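Local coordinates for protein RNA-dependent RNA Polymerase (Bombyx mori cytoplasmic polyhedrosis virus, PDB 6TZ0) that catalyses RNA-templated RNA synthesis, transcribing the virus's double-stranded genome into plus strands and probably also making the complementary minus strands during replication, at residues 144-149 with 180-185; 132-137 with 189-194; 149-154 with 785-790. One frame throughout, in Å; residues are numbered along the deposited sequence.

Contact 1 (144-149 with 180-185)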
loop_
_atom_site.group_PDB
_atom_site.type_symbol
_atom_site.label_atom_id
_atom_site.label_comp_id
_atom_site.label_asym_id
_atom_site.label_seq_id
_atom_site.Cartn_x
_atom_site.Cartn_y
_atom_site.Cartn_z
ATOM N N ASP A 144 -17.131 13.651 -21.432
ATOM C CA ASP A 144 -16.139 13.714 -22.488
ATOM C C ASP A 144 -15.253 14.942 -22.307
ATOM O O ASP A 144 -15.597 15.892 -21.603
ATOM C CB ASP A 144 -16.815 13.741 -23.856
ATOM C CG ASP A 144 -17.507 12.432 -24.185
ATOM O OD1 ASP A 144 -17.054 11.378 -23.689
ATOM O OD2 ASP A 144 -18.502 12.453 -24.940
ATOM N N LEU A 145 -14.095 14.912 -22.964
ATOM C CA LEU A 145 -13.096 15.954 -22.762
ATOM C C LEU A 145 -13.510 17.276 -23.397
ATOM O O LEU A 145 -13.152 18.349 -22.888
ATOM C CB LEU A 145 -11.743 15.485 -23.302
ATOM C CG LEU A 145 -11.390 15.431 -24.792
ATOM C CD1 LEU A 145 -9.901 15.240 -24.922
ATOM C CD2 LEU A 145 -12.102 14.326 -25.543
ATOM N N TRP A 146 -14.287 17.229 -24.481
ATOM C CA TRP A 146 -14.734 18.473 -25.088
ATOM C C TRP A 146 -15.808 19.142 -24.248
ATOM O O TRP A 146 -15.894 20.369 -24.234
ATOM C CB TRP A 146 -15.235 18.238 -26.512
ATOM C CG TRP A 146 -14.180 17.712 -27.434
ATOM C CD1 TRP A 146 -14.093 16.453 -27.939
ATOM C CD2 TRP A 146 -13.017 18.407 -27.895
ATOM N NE1 TRP A 146 -12.972 16.331 -28.721
ATOM C CE2 TRP A 146 -12.293 17.518 -28.709
ATOM C CE3 TRP A 146 -12.532 19.703 -27.719
ATOM C CZ2 TRP A 146 -11.110 17.880 -29.335
ATOM C CZ3 TRP A 146 -11.361 20.057 -28.338
ATOM C CH2 TRP A 146 -10.663 19.153 -29.138
ATOM N N ARG A 147 -16.593 18.365 -23.502
ATOM C CA ARG A 147 -17.566 18.954 -22.588
ATOM C C ARG A 147 -16.881 19.629 -21.408
ATOM O O ARG A 147 -17.331 20.681 -20.938
ATOM C CB ARG A 147 -18.532 17.881 -22.104
ATOM C CG ARG A 147 -19.398 17.339 -23.203
ATOM C CD ARG A 147 -20.323 16.273 -22.696
ATOM N NE ARG A 147 -21.112 15.709 -23.779
ATOM C CZ ARG A 147 -21.946 14.690 -23.640
ATOM N NH1 ARG A 147 -22.625 14.243 -24.686
ATOM N NH2 ARG A 147 -22.099 14.115 -22.455
ATOM N N GLU A 148 -15.776 19.051 -20.934
ATOM C CA GLU A 148 -15.014 19.674 -19.860
ATOM C C GLU A 148 -14.332 20.951 -20.334
ATOM O O GLU A 148 -14.297 21.954 -19.603
ATOM C CB GLU A 148 -14.000 18.679 -19.305
ATOM C CG GLU A 148 -14.648 17.467 -18.659
ATOM C CD GLU A 148 -13.644 16.503 -18.074
ATOM O OE1 GLU A 148 -12.431 16.716 -18.262
ATOM O OE2 GLU A 148 -14.066 15.527 -17.427
ATOM N N LEU A 149 -13.815 20.946 -21.569
ATOM C CA LEU A 149 -13.253 22.170 -22.128
ATOM C C LEU A 149 -14.335 23.226 -22.356
ATOM O O LEU A 149 -14.092 24.422 -22.147
ATOM C CB LEU A 149 -12.503 21.853 -23.423
ATOM C CG LEU A 149 -11.730 23.010 -24.056
ATOM C CD1 LEU A 149 -10.652 23.497 -23.115
ATOM C CD2 LEU A 149 -11.127 22.612 -25.379
ATOM N N GLU A 180 -15.070 19.394 -37.900
ATOM C CA GLU A 180 -15.344 18.519 -36.771
ATOM C C GLU A 180 -14.152 18.556 -35.825
ATOM O O GLU A 180 -13.120 19.169 -36.113
ATOM C CB GLU A 180 -15.636 17.083 -37.216
ATOM C CG GLU A 180 -16.960 16.905 -37.928
ATOM C CD GLU A 180 -17.238 15.460 -38.267
ATOM O OE1 GLU A 180 -16.341 14.620 -38.050
ATOM O OE2 GLU A 180 -18.353 15.165 -38.745
ATOM N N PHE A 181 -14.303 17.903 -34.678
ATOM C CA PHE A 181 -13.198 17.797 -33.745
ATOM C C PHE A 181 -12.137 16.855 -34.315
ATOM O O PHE A 181 -12.464 15.915 -35.040
ATOM C CB PHE A 181 -13.686 17.287 -32.391
ATOM C CG PHE A 181 -14.617 18.229 -31.679
ATOM C CD1 PHE A 181 -14.142 19.392 -31.100
ATOM C CD2 PHE A 181 -15.958 17.920 -31.541
ATOM C CE1 PHE A 181 -14.993 20.250 -30.428
ATOM C CE2 PHE A 181 -16.813 18.772 -30.869
ATOM C CZ PHE A 181 -16.328 19.937 -30.312
ATOM N N PRO A 182 -10.853 17.101 -34.021
ATOM C CA PRO A 182 -9.790 16.260 -34.603
ATOM C C PRO A 182 -9.767 14.837 -34.078
ATOM O O PRO A 182 -9.112 13.982 -34.685
ATOM C CB PRO A 182 -8.505 17.001 -34.216
ATOM C CG PRO A 182 -8.934 18.387 -33.929
ATOM C CD PRO A 182 -10.293 18.271 -33.328
ATOM N N PHE A 183 -10.455 14.563 -32.979
ATOM C CA PHE A 183 -10.517 13.241 -32.380
ATOM C C PHE A 183 -11.758 13.192 -31.505
ATOM O O PHE A 183 -12.411 14.210 -31.269
ATOM C CB PHE A 183 -9.242 12.922 -31.583
ATOM C CG PHE A 183 -8.859 13.990 -30.596
ATOM C CD1 PHE A 183 -9.391 14.012 -29.319
ATOM C CD2 PHE A 183 -7.962 14.979 -30.953
ATOM C CE1 PHE A 183 -9.048 14.998 -28.432
ATOM C CE2 PHE A 183 -7.618 15.966 -30.062
ATOM C CZ PHE A 183 -8.163 15.976 -28.805
ATOM N N TYR A 184 -12.063 11.998 -31.015
ATOM C CA TYR A 184 -13.141 11.810 -30.054
ATOM C C TYR A 184 -12.892 10.497 -29.333
ATOM O O TYR A 184 -12.071 9.681 -29.756
ATOM C CB TYR A 184 -14.520 11.828 -30.728
ATOM C CG TYR A 184 -14.781 10.694 -31.693
ATOM C CD1 TYR A 184 -14.346 10.761 -33.012
ATOM C CD2 TYR A 184 -15.506 9.579 -31.298
ATOM C CE1 TYR A 184 -14.588 9.739 -33.893
ATOM C CE2 TYR A 184 -15.757 8.549 -32.173
ATOM C CZ TYR A 184 -15.297 8.634 -33.470
ATOM O OH TYR A 184 -15.549 7.609 -34.349
ATOM N N GLU A 185 -13.614 10.295 -28.243
ATOM C CA GLU A 185 -13.535 9.055 -27.494
ATOM C C GLU A 185 -14.890 8.366 -27.497
ATOM O O GLU A 185 -15.934 9.009 -27.623
ATOM C CB GLU A 185 -13.066 9.298 -26.055
ATOM C CG GLU A 185 -13.987 10.155 -25.215
ATOM C CD GLU A 185 -13.438 10.384 -23.824
ATOM O OE1 GLU A 185 -12.346 9.862 -23.532
ATOM O OE2 GLU A 185 -14.088 11.087 -23.022
#

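Contact 2 (132-137 with 189-194)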
loop_
_atom_site.group_PDB
_atom_site.type_symbol
_atom_site.label_atom_id
_atom_site.label_comp_id
_atom_site.label_asym_id
_atom_site.label_seq_id
_atom_site.Cartn_x
_atom_site.Cartn_y
_atom_site.Cartn_z
ATOM N N LEU A 132 -0.820 2.662 -26.133
ATOM C CA LEU A 132 -0.250 3.818 -25.458
ATOM C C LEU A 132 -0.841 5.109 -26.008
ATOM O O LEU A 132 -1.226 6.003 -25.248
ATOM C CB LEU A 132 1.271 3.810 -25.635
ATOM C CG LEU A 132 2.219 4.519 -24.663
ATOM C CD1 LEU A 132 3.609 3.965 -24.828
ATOM C CD2 LEU A 132 2.270 5.983 -24.839
ATOM N N MET A 133 -0.910 5.225 -27.332
ATOM C CA MET A 133 -1.361 6.470 -27.943
ATOM C C MET A 133 -2.881 6.625 -27.897
ATOM O O MET A 133 -3.384 7.752 -27.849
ATOM C CB MET A 133 -0.815 6.549 -29.374
ATOM C CG MET A 133 -1.198 7.792 -30.165
ATOM S SD MET A 133 -0.269 8.009 -31.683
ATOM C CE MET A 133 -0.809 6.630 -32.664
ATOM N N HIS A 134 -3.627 5.527 -27.829
ATOM C CA HIS A 134 -5.076 5.590 -27.955
ATOM C C HIS A 134 -5.855 5.324 -26.676
ATOM O O HIS A 134 -6.985 5.798 -26.563
ATOM C CB HIS A 134 -5.542 4.605 -29.030
ATOM C CG HIS A 134 -5.236 5.050 -30.423
ATOM N ND1 HIS A 134 -3.989 4.918 -30.994
ATOM C CD2 HIS A 134 -6.028 5.597 -31.372
ATOM C CE1 HIS A 134 -4.022 5.390 -32.226
ATOM N NE2 HIS A 134 -5.249 5.803 -32.482
ATOM N N VAL A 135 -5.309 4.577 -25.717
ATOM C CA VAL A 135 -6.054 4.170 -24.532
ATOM C C VAL A 135 -5.573 4.897 -23.281
ATOM O O VAL A 135 -6.387 5.392 -22.500
ATOM C CB VAL A 135 -5.991 2.637 -24.342
ATOM C CG1 VAL A 135 -6.708 2.206 -23.081
ATOM C CG2 VAL A 135 -6.577 1.931 -25.543
ATOM N N LYS A 136 -4.257 5.007 -23.091
ATOM C CA LYS A 136 -3.697 5.615 -21.889
ATOM C C LYS A 136 -3.929 7.116 -21.797
ATOM O O LYS A 136 -3.731 7.681 -20.718
ATOM C CB LYS A 136 -2.193 5.348 -21.805
ATOM C CG LYS A 136 -1.809 3.899 -21.620
ATOM C CD LYS A 136 -2.200 3.401 -20.250
ATOM C CE LYS A 136 -1.640 2.021 -19.996
ATOM N NZ LYS A 136 -2.295 1.015 -20.863
ATOM N N GLN A 137 -4.339 7.776 -22.877
ATOM C CA GLN A 137 -4.501 9.220 -22.825
ATOM C C GLN A 137 -5.891 9.678 -22.417
ATOM O O GLN A 137 -6.029 10.820 -21.972
ATOM C CB GLN A 137 -4.143 9.860 -24.168
ATOM C CG GLN A 137 -2.661 9.897 -24.450
ATOM C CD GLN A 137 -2.341 10.650 -25.721
ATOM O OE1 GLN A 137 -3.239 11.083 -26.437
ATOM N NE2 GLN A 137 -1.057 10.818 -26.006
ATOM N N GLN A 189 -15.758 1.446 -27.213
ATOM C CA GLN A 189 -14.470 0.880 -27.584
ATOM C C GLN A 189 -13.380 1.174 -26.569
ATOM O O GLN A 189 -12.339 0.508 -26.603
ATOM C CB GLN A 189 -14.034 1.408 -28.956
ATOM C CG GLN A 189 -14.966 1.009 -30.080
ATOM C CD GLN A 189 -14.560 1.588 -31.414
ATOM O OE1 GLN A 189 -13.594 2.338 -31.509
ATOM N NE2 GLN A 189 -15.306 1.248 -32.456
ATOM N N ASP A 190 -13.609 2.151 -25.683
ATOM C CA ASP A 190 -12.685 2.581 -24.626
ATOM C C ASP A 190 -11.335 3.013 -25.194
ATOM O O ASP A 190 -10.273 2.585 -24.744
ATOM C CB ASP A 190 -12.516 1.500 -23.553
ATOM C CG ASP A 190 -13.728 1.385 -22.656
ATOM O OD1 ASP A 190 -14.391 2.417 -22.430
ATOM O OD2 ASP A 190 -14.026 0.268 -22.185
ATOM N N LYS A 191 -11.399 3.891 -26.191
ATOM C CA LYS A 191 -10.197 4.455 -26.779
ATOM C C LYS A 191 -10.545 5.779 -27.437
ATOM O O LYS A 191 -11.715 6.120 -27.613
ATOM C CB LYS A 191 -9.559 3.492 -27.784
ATOM C CG LYS A 191 -10.382 3.208 -29.016
ATOM C CD LYS A 191 -9.705 2.130 -29.836
ATOM C CE LYS A 191 -8.406 2.640 -30.423
ATOM N NZ LYS A 191 -7.739 1.633 -31.275
ATOM N N ILE A 192 -9.504 6.528 -27.777
ATOM C CA ILE A 192 -9.645 7.806 -28.462
ATOM C C ILE A 192 -9.536 7.539 -29.956
ATOM O O ILE A 192 -8.473 7.164 -30.448
ATOM C CB ILE A 192 -8.578 8.806 -28.010
ATOM C CG1 ILE A 192 -8.708 9.090 -26.519
ATOM C CG2 ILE A 192 -8.684 10.084 -28.809
ATOM C CD1 ILE A 192 -7.523 9.819 -25.954
ATOM N N ILE A 193 -10.629 7.738 -30.681
ATOM C CA ILE A 193 -10.614 7.584 -32.129
ATOM C C ILE A 193 -10.214 8.912 -32.757
ATOM O O ILE A 193 -10.816 9.952 -32.471
ATOM C CB ILE A 193 -11.982 7.109 -32.650
ATOM C CG1 ILE A 193 -12.315 5.698 -32.153
ATOM C CG2 ILE A 193 -12.021 7.144 -34.162
ATOM C CD1 ILE A 193 -13.209 5.647 -30.933
ATOM N N PHE A 194 -9.184 8.884 -33.598
ATOM C CA PHE A 194 -8.744 10.061 -34.335
ATOM C C PHE A 194 -9.547 10.205 -35.620
ATOM O O PHE A 194 -9.769 9.222 -36.332
ATOM C CB PHE A 194 -7.256 9.963 -34.663
ATOM C CG PHE A 194 -6.362 10.099 -33.471
ATOM C CD1 PHE A 194 -5.923 11.343 -33.051
ATOM C CD2 PHE A 194 -5.978 8.981 -32.753
ATOM C CE1 PHE A 194 -5.101 11.463 -31.947
ATOM C CE2 PHE A 194 -5.165 9.094 -31.649
ATOM C CZ PHE A 194 -4.725 10.336 -31.248
#

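Contact 3 (149-154 with 785-790)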
loop_
_atom_site.group_PDB
_atom_site.type_symbol
_atom_site.label_atom_id
_atom_site.label_comp_id
_atom_site.label_asym_id
_atom_site.label_seq_id
_atom_site.Cartn_x
_atom_site.Cartn_y
_atom_site.Cartn_z
ATOM N N LEU A 149 -13.815 20.946 -21.569
ATOM C CA LEU A 149 -13.253 22.170 -22.128
ATOM C C LEU A 149 -14.335 23.226 -22.356
ATOM O O LEU A 149 -14.092 24.422 -22.147
ATOM C CB LEU A 149 -12.503 21.853 -23.423
ATOM C CG LEU A 149 -11.730 23.010 -24.056
ATOM C CD1 LEU A 149 -10.652 23.497 -23.115
ATOM C CD2 LEU A 149 -11.127 22.612 -25.379
ATOM N N CYS A 150 -15.543 22.799 -22.745
ATOM C CA CYS A 150 -16.673 23.718 -22.858
ATOM C C CYS A 150 -17.048 24.316 -21.512
ATOM O O CYS A 150 -17.409 25.493 -21.437
ATOM C CB CYS A 150 -17.888 23.021 -23.473
ATOM S SG CYS A 150 -17.811 22.731 -25.242
ATOM N N ALA A 151 -16.947 23.528 -20.437
ATOM C CA ALA A 151 -17.238 24.046 -19.101
ATOM C C ALA A 151 -16.230 25.107 -18.680
ATOM O O ALA A 151 -16.618 26.160 -18.151
ATOM C CB ALA A 151 -17.269 22.903 -18.092
ATOM N N VAL A 152 -14.941 24.865 -18.947
ATOM C CA VAL A 152 -13.901 25.834 -18.593
ATOM C C VAL A 152 -14.063 27.129 -19.392
ATOM O O VAL A 152 -14.022 28.236 -18.831
ATOM C CB VAL A 152 -12.504 25.220 -18.794
ATOM C CG1 VAL A 152 -11.425 26.246 -18.552
ATOM C CG2 VAL A 152 -12.307 24.069 -17.856
ATOM N N ILE A 153 -14.290 27.007 -20.703
ATOM C CA ILE A 153 -14.413 28.185 -21.562
ATOM C C ILE A 153 -15.694 28.962 -21.251
ATOM O O ILE A 153 -15.693 30.200 -21.247
ATOM C CB ILE A 153 -14.319 27.760 -23.040
ATOM C CG1 ILE A 153 -12.929 27.198 -23.345
ATOM C CG2 ILE A 153 -14.624 28.894 -23.979
ATOM C CD1 ILE A 153 -11.809 28.171 -23.120
ATOM N N ALA A 154 -16.783 28.254 -20.923
ATOM C CA ALA A 154 -18.031 28.908 -20.539
ATOM C C ALA A 154 -17.887 29.684 -19.238
ATOM O O ALA A 154 -18.403 30.805 -19.116
ATOM C CB ALA A 154 -19.135 27.869 -20.399
ATOM N N GLY A 785 -20.987 21.450 -13.353
ATOM C CA GLY A 785 -22.226 20.754 -13.057
ATOM C C GLY A 785 -23.315 21.020 -14.078
ATOM O O GLY A 785 -24.169 20.165 -14.320
ATOM N N ALA A 786 -23.301 22.203 -14.694
ATOM C CA ALA A 786 -24.326 22.580 -15.658
ATOM C C ALA A 786 -24.095 21.996 -17.042
ATOM O O ALA A 786 -25.054 21.857 -17.806
ATOM C CB ALA A 786 -24.403 24.102 -15.776
ATOM N N ILE A 787 -22.859 21.645 -17.371
ATOM C CA ILE A 787 -22.597 21.063 -18.679
ATOM C C ILE A 787 -22.236 19.575 -18.625
ATOM O O ILE A 787 -22.860 18.753 -19.289
ATOM C CB ILE A 787 -21.498 21.858 -19.408
ATOM C CG1 ILE A 787 -22.031 23.233 -19.803
ATOM C CG2 ILE A 787 -21.001 21.104 -20.628
ATOM C CD1 ILE A 787 -20.956 24.270 -20.020
ATOM N N CYS A 788 -21.238 19.239 -17.817
ATOM C CA CYS A 788 -20.761 17.863 -17.672
ATOM C C CYS A 788 -21.694 16.826 -17.043
ATOM O O CYS A 788 -21.744 15.688 -17.496
ATOM C CB CYS A 788 -19.411 17.848 -16.949
ATOM S SG CYS A 788 -18.135 18.806 -17.792
ATOM N N LEU A 789 -22.411 17.208 -15.996
ATOM C CA LEU A 789 -23.291 16.276 -15.288
ATOM C C LEU A 789 -24.786 16.383 -15.601
ATOM O O LEU A 789 -25.605 15.798 -14.899
ATOM C CB LEU A 789 -23.079 16.406 -13.777
ATOM C CG LEU A 789 -21.637 16.361 -13.268
ATOM C CD1 LEU A 789 -21.589 16.751 -11.801
ATOM C CD2 LEU A 789 -21.034 14.981 -13.463
ATOM N N ARG A 790 -25.145 17.125 -16.639
ATOM C CA ARG A 790 -26.555 17.339 -16.972
ATOM C C ARG A 790 -27.295 16.335 -17.872
ATOM O O ARG A 790 -28.495 16.486 -18.083
ATOM C CB ARG A 790 -26.731 18.750 -17.533
ATOM C CG ARG A 790 -28.157 19.256 -17.479
ATOM C CD ARG A 790 -28.199 20.760 -17.651
ATOM N NE ARG A 790 -29.566 21.259 -17.669
ATOM C CZ ARG A 790 -29.886 22.535 -17.835
ATOM N NH1 ARG A 790 -28.932 23.437 -17.995
ATOM N NH2 ARG A 790 -31.155 22.907 -17.841
#

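Contact 1 (144-149 with 180-185)
Trp146 lies between two different neighbours, with the ring of Phe181 over one face of its indole and CG of Leu145, from its own helix, towards the rim of the opposite face. With Phe183 the two rings form an aromatic cluster, which joins the first turn of helix 145-160 to the start of the β-hairpin made by strands 183-186 and 191-194. Trp146 and Phe181 make a face-to-face stack: the five-membered ring and the phenyl ring have centroids 4.0 Å apart and planes at 22°, and the side chains run past each other in opposite directions. CD1 of Phe181 sits over the centre of the indole, 3.5 Å from Trp146 CD2. Phe183 meets the far end of the indole differently. Trp146 CZ2 lies over the rim of the Phe183 face, 3.5 Å from Phe183 CZ, and the two planes are oblique. The edge of that phenyl ring takes Leu145 CD1 in its plane, 3.6 Å from Phe183 CE1. The CB bond of Phe183 does not itself point at the helix; chi1 of 51° sets CG between the backbone N and the carbonyl carbon, and the ring beyond it comes nearer to Trp146.

At the indole edge, Trp146 NE1 donates a weak hydrogen bond to Phe183 O, 3.4 Å away. Arg147 and Tyr184, ATP-binding residues of this polymerase, flank the cluster in sequence, and the side chain of Phe181 is about 4 Å from that of Arg37, another ATP-binding residue. Towards the helix start, Glu185 forms a salt bridge through OE1 with Arg138. Its other oxygen, Glu185 OE2, is modelled 3.1 Å from Asp144 OD1, two acceptors with no bond between them.

Contact 2 (132-137 with 189-194)
Asp190, at the turn of the hairpin, meets Val135 through its backbone, Asp190 O lying 3.8 Å from CG2 of the valine. Next, Lys191 lays its aliphatic chain against His134: the chain bends at chi3 (-68°), which carries CE to 3.7 Å from His134 CB. Val135 CG2 reaches CB of the same lysine, the two side chains crossing at about a right angle.

Ile192 supplies the polar link between the segments. Its backbone N donates a hydrogen bond to the carbonyl oxygen of His134, N to O 2.9 Å. His134 is the last residue of helix 121-134, and its carbonyl thus goes to an N-H of the strand, tying the end of the helix to the hairpin. The side chain of Ile192 carries CD1 to 3.8 Å from Gln137 CB, while its own carbonyl oxygen lies at the edge of the imidazole, 3.0 Å from His134 CD2.

Phe194 completes the contact with an offset edge-to-face arrangement: its edge is turned to one face of the imidazole, the planes at 85°, with CD2 of the phenylalanine 3.3 Å from His134 NE2. The other ring nitrogen, ND1, is hydrogen-bonded to the carbonyl oxygen of Asp130 one turn back in the helix, which helps to fix the ring's rotation. Met133 CG comes only loosely, to 4.4 Å from Phe194 CE2. Strand 191-194 thus lies between the end of helix 121-134 and its antiparallel partner, strand 183-186, whose Phe183 touches both Ile192 and Phe194.

Contact 3 (149-154 with 785-790)
Ile787 points its side chain at helix 145-160, and its CD1 is the atom that meets Cys150, Ala151 and Ala154. The contact is apolar packing of a residue near the C-terminal end of helix 774-786 against helix 145-160, whose facing surface here includes two alanines. The fit illustrates how small residues on one partner let a longer one come close to the backbone. The CA atoms of Ala151 and Ile787 are 6.1 Å apart, and Ile787 CD1 lies 3.8 Å from Ala151 CA, nearer than it comes to that residue's CB.

In Ile787, CG1 stands anti to the carbonyl carbon (chi1 -70°), and CD1 continues from it in an extended direction (chi2 157°). Ile787 CD1 thereby reaches both alanines: Ala154, one turn further along the helix, offers CB at 4.1 Å. The carbonyl oxygen of Cys150 lies 4.0 Å from Ile787 CD1, an oxygen that accepts the helical bond from Ala154 N. Both alanine CB atoms are directed at the 785-790 segment, and as single methyl groups they leave CD1 near the helix backbone.

The joined parts are far apart in sequence, one in the N-terminal region of the polymerase and the other more than 600 residues later. All the touching residues are buried. The side chain of Ile787 is also about 4 Å from that of Arg147, an ATP-binding residue, so the packing borders that site. Beside the isoleucine, Cys788 adds the remaining touch, its SG resting 4.2 Å from Ala151 CB.

Overall arrangement
Contacts 1 and 3 show how one helix can tie local and distant parts of a chain together: they share helix 145-160, including Leu149, and their centres are about 12 Å apart. Contact 2 uses the preceding helix, 121-134. The centres of contacts 1 and 2 are also about 12 Å apart, both on the two-stranded antiparallel sheet 183-186/191-194, where Tyr184 N probably bonds to Ile193 O. Contacts 2 and 3 do not touch, their centres about 22 Å apart. Along the chain, contact 2 spans contact 1, both within the N-terminal part of the polymerase, whereas contact 3 alternates with both, bringing in residues 785-790. They lie beside ATP-binding Arg147 and Tyr184, with Asn195 and Arg791 nearby.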